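Putative sugar ABC transporter (Yersinia enterocolitica subsp. enterocolitica 8081, PDB 5ULB) probably binds methylthioribose, captured here as its selenium analogue, and delivers it to a sugar ABC transporter as the substrate-binding component. Local coordinates at residues F106-I110 with P154-R158; I25-G29 with Q83-Y88; L264-N269 with S285-R289. All coordinates share one frame; numbering follows the deposited sequence. Where two conformers were deposited one is given.

In the fold
Contacts 1 and 2 lie side by side, their centres about 9 Å apart, where loops leave the ends of strands 102-106, 78-82 and 21-26. Both contribute residues to the sugar pocket. Ala-109 N to Gly-84 O, at 2.9 Å, is one probable hydrogen bond joining them. Contact 3, centred about 14 Å from contact 1, packs helix 262-278 on strand 285-294, and Phe-106 of contact 1 touches its Ile-265. Along the chain both segments of contact 2 come first, then those of contact 1, and contact 3 is last. Contacts 2 and 3 belong to one lobe of the two-lobed binding protein; contact 1 reaches across the cleft to helix 154-169 of the other.

Contact 1 (F106-I110 with P154-R158); sequences FDTAI and PPMER
The sugar-binding cleft is bridged here: the loop carrying Asp-107 leaves strand 102-106 and meets Pro-154, Pro-155 and Arg-158 in the first turn of helix 154-169. Asp-107 uses its two carboxylate oxygens differently. OD1 makes a salt bridge to NH2 of Arg-158 at 3.0 Å, coming in at the edge of the guanidinium and near its plane, while the two flat groups stay 37° apart. OD2 lies against the ring of Pro-155, 3.3 Å from CG, and also takes a weak hydrogen bond from NE2 of Gln-83.

Arg-158 gets back to this carboxylate by folding: its chain bends at chi3 (-69°), which lays the guanidinium over the helix's own first turn, with Pro-154 O 3.7 Å above its centre. NE makes a salt bridge to Asp-124, giving the arginine two acidic partners, and NH1 donates to a water at 2.9 Å that in turn bonds weakly to Thr-108 O. In a type I periplasmic binding protein two lobes close on the ligand like a flytrap; 106-110 belongs to one lobe and 154-158 to the other, and these links are consistent with a closed, ligand-bound form. Asp-107 and Pro-155 both line the pocket around the bound selenomethyl-ribose.

Farther along, the other proline ring packs on the loop's backbone: CG of Pro-154 lies 3.5 Å from Asp-107 O, close to Ala-109 N, and 3.9 Å from the Ala-109 CB. On the loop's own side, the carboxyl carbon CG of Asp-107 sits 3.5 Å above the Phe-106 ring plane, toward its rim, and Thr-108 OG1 donates to Phe-106 O at 2.9 Å, arriving from above the carbonyl plane.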
ATOM      1  N   PHE A 106       5.222  -5.929  -5.866  1.00  9.46           N
ATOM      2  CA  PHE A 106       4.111  -5.636  -4.958  1.00  7.92           C
ATOM      3  C   PHE A 106       2.955  -5.060  -5.761  1.00  9.59           C
ATOM      4  O   PHE A 106       3.165  -4.142  -6.568  1.00 10.28           O
ATOM      5  CB  PHE A 106       4.524  -4.678  -3.879  1.00  9.86           C
ATOM      6  CG  PHE A 106       3.394  -4.266  -2.967  1.00  9.84           C
ATOM      7  CD1 PHE A 106       2.736  -5.201  -2.138  1.00  9.81           C
ATOM      8  CD2 PHE A 106       2.937  -3.010  -2.979  1.00 10.80           C
ATOM      9  CE1 PHE A 106       1.653  -4.797  -1.405  1.00 10.43           C
ATOM     10  CE2 PHE A 106       1.849  -2.638  -2.207  1.00 11.19           C
ATOM     11  CZ  PHE A 106       1.137  -3.527  -1.461  1.00 11.22           C
ATOM     12  N   ASP A 107       1.747  -5.577  -5.607  1.00 10.04           N
ATOM     13  CA  ASP A 107       0.561  -5.065  -6.286  1.00  9.49           C
ATOM     14  C   ASP A 107       0.767  -4.909  -7.777  1.00 11.24           C
ATOM     15  O   ASP A 107       0.244  -3.929  -8.353  1.00 12.41           O
ATOM     16  CB  ASP A 107       0.157  -3.704  -5.654  1.00 11.21           C
ATOM     17  CG  ASP A 107      -0.721  -3.858  -4.447  1.00 14.89           C
ATOM     18  OD1 ASP A 107      -1.149  -4.987  -4.089  1.00 16.23           O
ATOM     19  OD2 ASP A 107      -1.030  -2.738  -3.857  1.00 18.95           O
ATOM     20  N   THR A 108       1.392  -5.900  -8.360  1.00 10.85           N
ATOM     21  CA  THR A 108       1.754  -5.863  -9.769  1.00 10.49           C
ATOM     22  C   THR A 108       1.069  -6.982 -10.517  1.00 12.09           C
ATOM     23  O   THR A 108       0.930  -8.085 -10.004  1.00 16.08           O
ATOM     24  CB  THR A 108       3.310  -5.887  -9.910  1.00 10.72           C
ATOM     25  OG1 THR A 108       3.812  -4.668  -9.348  1.00 10.82           O
ATOM     26  CG2 THR A 108       3.804  -6.017 -11.330  1.00 11.58           C
ATOM     27  N   ALA A 109       0.606  -6.697 -11.726  1.00 11.92           N
ATOM     28  CA  ALA A 109      -0.093  -7.674 -12.524  1.00 13.05           C
ATOM     29  C   ALA A 109       0.832  -8.606 -13.212  1.00 13.46           C
ATOM     30  O   ALA A 109       1.588  -8.192 -14.100  1.00 17.20           O
ATOM     31  CB  ALA A 109      -0.945  -6.919 -13.547  1.00 15.33           C
ATOM     32  N   ILE A 110       0.803  -9.865 -12.825  1.00 13.82           N
ATOM     33  CA  ILE A 110       1.665 -10.906 -13.332  1.00 14.02           C
ATOM     34  C   ILE A 110       0.815 -12.119 -13.786  1.00 17.35           C
ATOM     35  O   ILE A 110       0.017 -12.595 -13.030  1.00 20.05           O
ATOM     36  CB  ILE A 110       2.714 -11.372 -12.395  1.00 14.35           C
ATOM     37  CG1 ILE A 110       3.601 -10.171 -11.917  1.00 14.63           C
ATOM     38  CG2 ILE A 110       3.519 -12.508 -12.953  1.00 16.85           C
ATOM     39  CD1 ILE A 110       4.533  -9.653 -12.975  1.00 16.50           C
ATOM     40  N   PRO A 154      -4.031  -3.766  -9.776  1.00 13.14           N
ATOM     41  CA  PRO A 154      -4.363  -5.057  -9.153  1.00 13.62           C
ATOM     42  C   PRO A 154      -5.125  -4.983  -7.798  1.00 11.40           C
ATOM     43  O   PRO A 154      -6.193  -5.649  -7.674  1.00 13.16           O
ATOM     44  CB  PRO A 154      -3.066  -5.794  -9.104  1.00 14.51           C
ATOM     45  CG  PRO A 154      -2.323  -5.238 -10.288  1.00 17.28           C
ATOM     46  CD  PRO A 154      -2.676  -3.800 -10.381  1.00 15.50           C
ATOM     47  N   PRO A 155      -4.691  -4.161  -6.873  1.00 10.85           N
ATOM     48  CA  PRO A 155      -5.439  -4.098  -5.622  1.00 10.23           C
ATOM     49  C   PRO A 155      -6.838  -3.568  -5.835  1.00  9.76           C
ATOM     50  O   PRO A 155      -7.783  -3.983  -5.107  1.00 10.69           O
ATOM     51  CB  PRO A 155      -4.601  -3.147  -4.777  1.00 11.81           C
ATOM     52  CG  PRO A 155      -3.744  -2.352  -5.761  1.00 12.40           C
ATOM     53  CD  PRO A 155      -3.446  -3.361  -6.753  1.00 12.21           C
HETATM   54  N   MSE A 156      -6.983  -2.620  -6.739  1.00 10.95           N
HETATM   55  CA  MSE A 156      -8.289  -2.019  -6.993  1.00  8.68           C
HETATM   56  C   MSE A 156      -9.203  -3.060  -7.588  1.00  9.80           C
HETATM   57  O   MSE A 156     -10.428  -3.098  -7.240  1.00 10.30           O
HETATM   58  CB  MSE A 156      -8.167  -0.800  -7.876  1.00  9.48           C
HETATM   59  CG  MSE A 156      -7.473   0.375  -7.179  1.00 11.17           C
HETATM   60 SE   MSE A 156      -8.623   1.138  -5.892  0.64 10.95          SE
HETATM   61  CE  MSE A 156      -7.292   2.036  -4.769  1.00 12.86           C
ATOM     62  N   GLU A 157      -8.767  -3.882  -8.492  1.00 11.02           N
ATOM     63  CA  GLU A 157      -9.676  -4.849  -9.079  0.52 11.74           C
ATOM     64  C   GLU A 157     -10.069  -5.927  -8.028  1.00 11.33           C
ATOM     65  O   GLU A 157     -11.244  -6.343  -7.995  1.00 12.13           O
ATOM     66  CB  GLU A 157      -9.108  -5.392 -10.384  0.52 12.22           C
ATOM     67  CG  GLU A 157      -9.102  -4.289 -11.544  0.52 19.34           C
ATOM     68  CD  GLU A 157     -10.511  -3.631 -12.044  0.52 24.62           C
ATOM     69  OE1 GLU A 157     -10.359  -2.525 -12.785  0.52 17.50           O
ATOM     70  OE2 GLU A 157     -11.774  -4.170 -11.716  0.52 28.19           O
ATOM     71  N   ARG A 158      -9.142  -6.324  -7.157  1.00 10.87           N
ATOM     72  CA  ARG A 158      -9.528  -7.277  -6.114  1.00 11.06           C
ATOM     73  C   ARG A 158     -10.471  -6.682  -5.088  1.00 10.44           C
ATOM     74  O   ARG A 158     -11.405  -7.349  -4.620  1.00 11.52           O
ATOM     75  CB  ARG A 158      -8.288  -7.781  -5.445  1.00 10.81           C
ATOM     76  CG  ARG A 158      -7.372  -8.723  -6.331  1.00 14.08           C
ATOM     77  CD  ARG A 158      -6.207  -9.228  -5.484  1.00 19.41           C
ATOM     78  NE  ARG A 158      -5.247  -8.314  -5.098  1.00 21.18           N
ATOM     79  CZ  ARG A 158      -4.077  -7.976  -5.771  1.00 20.97           C
ATOM     80  NH1 ARG A 158      -3.763  -8.635  -6.944  1.00 23.29           N
ATOM     81  NH2 ARG A 158      -3.202  -6.870  -5.263  1.00 16.80           N
TER
HETATM   82  O   HOH W   1      -1.012  -7.893  -7.321  1.00 26.36           O

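Contact 2 (I25-G29 with Q83-Y88)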
ATOM      1  N   ILE A  25      10.831   0.874  -8.477  1.00 10.43           N
ATOM      2  CA  ILE A  25      10.007   1.644  -9.414  1.00  9.50           C
ATOM      3  C   ILE A  25       8.573   1.405  -8.972  1.00  8.23           C
ATOM      4  O   ILE A  25       8.079   0.264  -9.004  1.00  9.74           O
ATOM      5  CB  ILE A  25      10.262   1.274 -10.862  1.00 10.92           C
ATOM      6  CG1 ILE A  25      11.733   1.312 -11.258  1.00 13.08           C
ATOM      7  CG2 ILE A  25       9.460   2.284 -11.720  1.00 11.58           C
ATOM      8  CD1 ILE A  25      12.489   0.046 -11.094  1.00 13.68           C
ATOM      9  N   ARG A  26       7.880   2.496  -8.659  1.00  9.04           N
ATOM     10  CA  ARG A  26       6.505   2.447  -8.164  1.00  8.40           C
ATOM     11  C   ARG A  26       5.644   3.293  -9.110  1.00 10.15           C
ATOM     12  O   ARG A  26       5.958   4.459  -9.422  1.00  9.69           O
ATOM     13  CB  ARG A  26       6.371   2.820  -6.716  1.00  9.27           C
ATOM     14  CG  ARG A  26       4.964   2.886  -6.158  1.00  9.83           C
ATOM     15  CD  ARG A  26       4.971   2.702  -4.658  1.00 10.30           C
ATOM     16  NE  ARG A  26       3.700   3.056  -4.089  1.00 11.20           N
ATOM     17  CZ  ARG A  26       3.064   2.388  -3.108  1.00 10.51           C
ATOM     18  NH1 ARG A  26       3.336   1.103  -2.815  1.00 11.62           N
ATOM     19  NH2 ARG A  26       1.996   2.933  -2.602  1.00 11.86           N
ATOM     20  N   ASN A  27       4.484   2.740  -9.540  1.00  9.98           N
ATOM     21  CA  ASN A  27       3.627   3.355 -10.523  1.00  9.83           C
ATOM     22  C   ASN A  27       2.594   4.318  -9.968  1.00 10.35           C
ATOM     23  O   ASN A  27       1.419   4.232 -10.339  1.00 10.99           O
ATOM     24  CB  ASN A  27       2.962   2.250 -11.349  1.00 11.00           C
ATOM     25  CG  ASN A  27       2.374   2.697 -12.641  1.00 12.37           C
ATOM     26  OD1 ASN A  27       2.797   3.686 -13.260  1.00 12.64           O
ATOM     27  ND2 ASN A  27       1.435   1.879 -13.164  1.00 14.59           N
ATOM     28  N   LEU A  28       3.024   5.184  -9.030  1.00 10.74           N
ATOM     29  CA  LEU A  28       2.186   6.151  -8.397  1.00  9.96           C
ATOM     30  C   LEU A  28       2.960   7.438  -8.224  1.00 10.23           C
ATOM     31  O   LEU A  28       4.150   7.509  -8.598  1.00 11.24           O
ATOM     32  CB  LEU A  28       1.596   5.635  -7.052  1.00 10.04           C
ATOM     33  CG  LEU A  28       0.650   4.431  -7.148  1.00 10.82           C
ATOM     34  CD1 LEU A  28       0.320   3.977  -5.758  1.00 11.24           C
ATOM     35  CD2 LEU A  28      -0.626   4.850  -7.850  1.00 12.55           C
ATOM     36  N   GLY A  29       2.311   8.459  -7.688  1.00 10.44           N
ATOM     37  CA  GLY A  29       2.953   9.673  -7.235  1.00 10.76           C
ATOM     38  C   GLY A  29       3.283   9.646  -5.767  1.00 10.98           C
ATOM     39  O   GLY A  29       3.406   8.578  -5.156  1.00 12.55           O
ATOM     40  N   GLN A  83       2.794  -1.618  -8.129  1.00  8.73           N
ATOM     41  CA  GLN A  83       1.699  -1.156  -8.924  1.00  8.99           C
ATOM     42  C   GLN A  83       1.931  -1.202 -10.428  1.00 10.93           C
ATOM     43  O   GLN A  83       1.297  -0.488 -11.207  1.00 11.65           O
ATOM     44  CB  GLN A  83       1.148   0.235  -8.510  1.00 10.44           C
ATOM     45  CG  GLN A  83       0.393   0.256  -7.121  1.00 12.25           C
ATOM     46  CD  GLN A  83       1.251   0.335  -5.971  1.00 12.84           C
ATOM     47  OE1 GLN A  83       2.383   0.810  -6.089  1.00 12.57           O
ATOM     48  NE2 GLN A  83       0.800  -0.142  -4.820  1.00 17.91           N
ATOM     49  N   GLY A  84       2.773  -2.146 -10.875  1.00 10.98           N
ATOM     50  CA  GLY A  84       2.887  -2.403 -12.339  1.00 11.43           C
ATOM     51  C   GLY A  84       1.606  -2.976 -12.878  1.00 11.87           C
ATOM     52  O   GLY A  84       1.001  -3.856 -12.250  1.00 12.63           O
ATOM     53  N   ARG A  85       1.168  -2.471 -14.025  1.00 11.69           N
ATOM     54  CA  ARG A  85      -0.125  -2.840 -14.583  1.00 12.73           C
ATOM     55  C   ARG A  85       0.015  -3.795 -15.767  1.00 12.88           C
ATOM     56  O   ARG A  85       1.085  -3.957 -16.383  1.00 13.73           O
ATOM     57  CB  ARG A  85      -0.930  -1.581 -14.968  1.00 13.28           C
ATOM     58  CG  ARG A  85      -1.288  -0.737 -13.800  1.00 15.70           C
ATOM     59  CD  ARG A  85      -2.110   0.532 -14.159  1.00 24.11           C
ATOM     60  NE  ARG A  85      -3.157   0.225 -15.070  1.00 31.08           N
ATOM     61  CZ  ARG A  85      -4.002   1.087 -15.426  1.00 36.29           C
ATOM     62  NH1 ARG A  85      -4.974   0.722 -16.282  1.00 37.32           N
ATOM     63  NH2 ARG A  85      -3.791   2.315 -14.981  1.00 53.60           N
ATOM     64  N   ASP A  86      -1.119  -4.365 -16.103  1.00 14.57           N
ATOM     65  CA  ASP A  86      -1.263  -4.965 -17.425  1.00 16.25           C
ATOM     66  C   ASP A  86      -1.323  -3.859 -18.470  1.00 17.66           C
ATOM     67  O   ASP A  86      -1.770  -2.766 -18.193  1.00 21.10           O
ATOM     68  CB  ASP A  86      -2.639  -5.737 -17.458  1.00 17.20           C
ATOM     69  CG  ASP A  86      -2.555  -7.173 -16.854  1.00 19.06           C
ATOM     70  OD1 ASP A  86      -1.559  -7.883 -17.154  1.00 26.20           O
ATOM     71  OD2 ASP A  86      -3.538  -7.516 -16.179  1.00 28.69           O
ATOM     72  N   PRO A  87      -0.871  -4.136 -19.671  1.00 19.43           N
ATOM     73  CA  PRO A  87      -0.472  -5.463 -20.220  1.00 20.21           C
ATOM     74  C   PRO A  87       0.990  -5.745 -20.104  1.00 18.98           C
ATOM     75  O   PRO A  87       1.429  -6.879 -20.420  1.00 23.65           O
ATOM     76  CB  PRO A  87      -0.772  -5.293 -21.724  1.00 26.62           C
ATOM     77  CG  PRO A  87      -0.525  -3.873 -21.983  1.00 24.65           C
ATOM     78  CD  PRO A  87      -1.064  -3.128 -20.749  1.00 23.45           C
ATOM     79  N   TYR A  88       1.763  -4.760 -19.671  1.00 17.21           N
ATOM     80  CA  TYR A  88       3.229  -4.844 -19.888  1.00 15.48           C
ATOM     81  C   TYR A  88       4.059  -5.552 -18.765  1.00 16.41           C
ATOM     82  O   TYR A  88       5.245  -5.877 -19.001  1.00 17.35           O
ATOM     83  CB  TYR A  88       3.784  -3.407 -20.138  1.00 18.73           C
ATOM     84  CG  TYR A  88       3.400  -2.502 -18.964  1.00 16.02           C
ATOM     85  CD1 TYR A  88       4.120  -2.534 -17.813  1.00 15.56           C
ATOM     86  CD2 TYR A  88       2.240  -1.648 -19.038  1.00 16.24           C
ATOM     87  CE1 TYR A  88       3.797  -1.732 -16.725  1.00 15.22           C
ATOM     88  CE2 TYR A  88       1.874  -0.890 -17.954  1.00 16.66           C
ATOM     89  CZ  TYR A  88       2.672  -0.916 -16.758  1.00 14.06           C
ATOM     90  OH  TYR A  88       2.272  -0.198 -15.677  1.00 16.30           O
TER
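Asn-27 ND2 donates to the backbone O of Gln-83 at 3.1 Å, with an N-H...O angle of 155°. The oxygen lies almost in the plane of the asparagine amide, whereas ND2 is tilted 32° from the carbonyl plane. Setting CG of Asn-27 opposite its own backbone N (chi1 -163°) sends the amide across to the 83-88 loop, and CB of Asn-27 comes to 3.9 Å from CB of Gln-83.

The Gln-83 side chain bends at chi2, and its amide meets both Arg-26 and Leu-28. OE1 sits 3.0 Å above the Arg-26 guanidinium plane, toward its rim, and the amide stands steeply to that group, so the approach is packing over a face. Leu-28 CD1 touches Gln-83 CD at 3.8 Å, the two chains crossing at about a right angle. Segment 25-29 takes in the end of strand 21-26 and the loop after it, and 83-88 is the loop after its parallel neighbour 78-82; in this Rossmann-like lobe, as in other type I binding proteins, such strand-end loops line the cleft. Leu-28 and Gln-83 are pocket residues, and Gln-83 NE2 gives the sugar O4 a weak hydrogen bond.

A second shell fixes these groups. The Arg-26 guanidinium is held by Asn-33, Thr-34 and Ser-82, and Asn-27 OD1 is bonded to Ser-57. Asp-61 OD1 serves both Asn-27 ND2 and Tyr-88 OH. That hydroxyl also accepts from Arg-85 N at 3.0 Å, while Arg-85 O lies 3.3 Å above the centre of the Tyr-88 ring, clasping a turn that contains the cis peptide before Pro-87.

Contact 3 (L264-N269 with S285-R289); sequences LIGAVN and SYEFR
Phe-288 pushes its ring into the side of helix 262-278, and the tight part of the contact surrounds it. Ile-265 CG1 stands almost exactly on the ring normal, 3.9 Å from the centroid, a CH-pi contact over one face; CG2 of the same residue reaches CE2. Val-268 meets the ring at its rim, with CB in the ring plane 3.7 Å from CE1. With CG opposite its carbonyl carbon (chi1 -64°), Phe-288 directs CZ at the helix backbone, 3.7 Å from Ile-265 CA. Asn-269 ND2 lies at the ring edge but spends its hydrogens elsewhere: one goes to Ile-265 O at 3.0 Å, nearly straight at 171°, another to Thr-120 OG1, and OD1 is bonded to Ser-104 OG.

Between Tyr-286 and the helix the fit is looser. Val-268 CG1 only grazes the tyrosine CE2, at 4.1 Å. The tyrosine ring, partly exposed, instead points an edge at the other face of Phe-288, CE2 lying 3.7 Å above that plane near the rim, while its hydroxyl bonds to Asp-322. Glu-287 and Ser-285 are on the strand's solvent side.

The axes of 264-269 and 285-288 run nearly antiparallel, at 159°, and come within 10.6 Å. Strand 285-294 pairs with 118-122 on the same sheet, and beyond Phe-288 the helix continues its packing through Ile-265 and Asn-269 onto Phe-106 of strand 102-106 and through Ile-265 onto Phe-37 of helix 32-48.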
ATOM      1  N   LEU A 264       6.480  -1.622   6.328  1.00 11.14           N
ATOM      2  CA  LEU A 264       6.739  -3.079   6.385  1.00  9.57           C
ATOM      3  C   LEU A 264       6.660  -3.678   5.031  1.00  9.64           C
ATOM      4  O   LEU A 264       7.447  -4.584   4.734  1.00 11.05           O
ATOM      5  CB  LEU A 264       5.707  -3.692   7.377  1.00 11.33           C
ATOM      6  CG  LEU A 264       5.846  -5.210   7.594  1.00 12.93           C
ATOM      7  CD1 LEU A 264       7.177  -5.551   8.194  1.00 16.34           C
ATOM      8  CD2 LEU A 264       4.685  -5.706   8.402  1.00 15.95           C
ATOM      9  N   ILE A 265       5.697  -3.280   4.197  1.00  9.53           N
ATOM     10  CA  ILE A 265       5.657  -3.815   2.849  1.00  8.74           C
ATOM     11  C   ILE A 265       6.943  -3.555   2.094  1.00  9.98           C
ATOM     12  O   ILE A 265       7.477  -4.429   1.435  1.00  9.69           O
ATOM     13  CB  ILE A 265       4.442  -3.261   2.124  1.00  8.94           C
ATOM     14  CG1 ILE A 265       3.113  -3.643   2.884  1.00  9.61           C
ATOM     15  CG2 ILE A 265       4.415  -3.664   0.691  1.00  9.33           C
ATOM     16  CD1 ILE A 265       1.887  -3.011   2.245  1.00 11.46           C
ATOM     17  N   GLY A 266       7.426  -2.299   2.175  1.00  8.67           N
ATOM     18  CA  GLY A 266       8.688  -1.980   1.539  1.00  8.47           C
ATOM     19  C   GLY A 266       9.812  -2.783   2.076  1.00 10.49           C
ATOM     20  O   GLY A 266      10.622  -3.311   1.302  1.00 11.17           O
ATOM     21  N   ALA A 267       9.926  -2.864   3.395  1.00  9.91           N
ATOM     22  CA  ALA A 267      11.022  -3.625   3.995  1.00  9.25           C
ATOM     23  C   ALA A 267      10.982  -5.094   3.549  1.00 10.80           C
ATOM     24  O   ALA A 267      12.061  -5.647   3.305  1.00 10.71           O
ATOM     25  CB  ALA A 267      10.949  -3.491   5.473  1.00 10.82           C
ATOM     26  N   VAL A 268       9.791  -5.724   3.606  1.00  9.85           N
ATOM     27  CA  VAL A 268       9.757  -7.128   3.253  1.00  9.91           C
ATOM     28  C   VAL A 268      10.151  -7.342   1.822  1.00  9.66           C
ATOM     29  O   VAL A 268      10.799  -8.378   1.525  1.00 10.86           O
ATOM     30  CB  VAL A 268       8.390  -7.678   3.667  1.00 10.48           C
ATOM     31  CG1 VAL A 268       8.085  -8.979   2.968  1.00 14.98           C
ATOM     32  CG2 VAL A 268       8.291  -7.785   5.192  1.00 12.77           C
ATOM     33  N   ASN A 269       9.677  -6.503   0.904  1.00 10.01           N
ATOM     34  CA  ASN A 269      10.171  -6.669  -0.482  1.00 10.17           C
ATOM     35  C   ASN A 269      11.675  -6.557  -0.583  1.00  9.82           C
ATOM     36  O   ASN A 269      12.262  -7.320  -1.361  1.00 11.47           O
ATOM     37  CB  ASN A 269       9.408  -5.680  -1.406  1.00 11.88           C
ATOM     38  CG  ASN A 269       8.040  -6.228  -1.814  1.00 10.46           C
ATOM     39  OD1 ASN A 269       7.977  -6.942  -2.850  1.00 12.96           O
ATOM     40  ND2 ASN A 269       6.971  -6.008  -1.047  1.00 11.49           N
ATOM     41  N   SER A 285       4.847 -16.515  -3.776  1.00 13.77           N
ATOM     42  CA  SER A 285       3.849 -15.532  -3.402  0.56 13.19           C
ATOM     43  C   SER A 285       3.968 -15.260  -1.903  1.00 11.99           C
ATOM     44  O   SER A 285       4.284 -16.151  -1.115  1.00 14.45           O
ATOM     45  CB  SER A 285       2.400 -15.991  -3.798  0.56 15.47           C
ATOM     46  OG  SER A 285       1.391 -15.025  -3.525  0.56 19.86           O
ATOM     47  N   TYR A 286       3.538 -14.070  -1.520  1.00 12.29           N
ATOM     48  CA  TYR A 286       3.452 -13.736  -0.124  1.00 11.98           C
ATOM     49  C   TYR A 286       2.356 -12.656   0.076  1.00 10.96           C
ATOM     50  O   TYR A 286       2.255 -11.685  -0.688  1.00 12.82           O
ATOM     51  CB  TYR A 286       4.802 -13.157   0.420  1.00 12.99           C
ATOM     52  CG  TYR A 286       4.828 -12.742   1.840  1.00 13.11           C
ATOM     53  CD1 TYR A 286       4.858 -13.692   2.873  1.00 14.79           C
ATOM     54  CD2 TYR A 286       4.655 -11.400   2.256  1.00 13.53           C
ATOM     55  CE1 TYR A 286       4.856 -13.352   4.180  1.00 16.09           C
ATOM     56  CE2 TYR A 286       4.622 -11.114   3.558  1.00 16.04           C
ATOM     57  CZ  TYR A 286       4.769 -12.057   4.526  1.00 15.49           C
ATOM     58  OH  TYR A 286       4.750 -11.680   5.828  1.00 21.54           O
ATOM     59  N   GLU A 287       1.578 -12.844   1.140  1.00 10.79           N
ATOM     60  CA  GLU A 287       0.468 -11.945   1.438  1.00 12.59           C
ATOM     61  C   GLU A 287       0.646 -11.283   2.801  1.00 11.00           C
ATOM     62  O   GLU A 287       0.889 -11.971   3.812  1.00 14.82           O
ATOM     63  CB  GLU A 287      -0.856 -12.714   1.419  1.00 14.55           C
ATOM     64  CG  GLU A 287      -2.061 -11.883   1.494  1.00 17.16           C
ATOM     65  CD  GLU A 287      -3.354 -12.684   1.307  1.00 23.07           C
ATOM     66  OE1 GLU A 287      -3.815 -13.282   2.282  1.00 26.60           O
ATOM     67  OE2 GLU A 287      -3.878 -12.614   0.177  1.00 32.09           O
ATOM     68  N   PHE A 288       0.477  -9.946   2.884  1.00 10.00           N
ATOM     69  CA  PHE A 288       0.547  -9.259   4.121  1.00 10.62           C
ATOM     70  C   PHE A 288      -0.814  -9.272   4.816  1.00 12.51           C
ATOM     71  O   PHE A 288      -1.812  -9.173   4.167  1.00 19.72           O
ATOM     72  CB  PHE A 288       0.923  -7.763   3.872  1.00 10.39           C
ATOM     73  CG  PHE A 288       2.287  -7.620   3.272  1.00 10.27           C
ATOM     74  CD1 PHE A 288       3.397  -7.516   4.065  1.00 12.25           C
ATOM     75  CD2 PHE A 288       2.482  -7.543   1.922  1.00 11.10           C
ATOM     76  CE1 PHE A 288       4.685  -7.410   3.513  1.00 11.81           C
ATOM     77  CE2 PHE A 288       3.776  -7.418   1.316  1.00 12.60           C
ATOM     78  CZ  PHE A 288       4.873  -7.389   2.143  1.00 12.57           C
ATOM     79  N   ARG A 289      -0.797  -9.258   6.121  0.50 12.81           N
ATOM     80  CA  ARG A 289      -2.048  -9.213   6.953  0.50 14.61           C
ATOM     81  C   ARG A 289      -2.287  -7.829   7.510  0.50 13.32           C
ATOM     82  O   ARG A 289      -1.338  -7.186   8.051  0.50 16.72           O
ATOM     83  CB  ARG A 289      -1.918 -10.249   8.135  0.50 20.28           C
ATOM     84  CG  ARG A 289      -1.881 -11.666   7.645  0.50 20.60           C
ATOM     85  CD  ARG A 289      -2.160 -12.723   8.705  0.50 29.18           C
ATOM     86  NE  ARG A 289      -1.522 -13.953   8.176  0.50 33.60           N
ATOM     87  CZ  ARG A 289      -0.302 -14.261   8.498  0.50 29.51           C
ATOM     88  NH1 ARG A 289       0.252 -13.467   9.374  0.50 32.73           N
ATOM     89  NH2 ARG A 289       0.297 -15.310   8.033  0.50 48.95           N
TER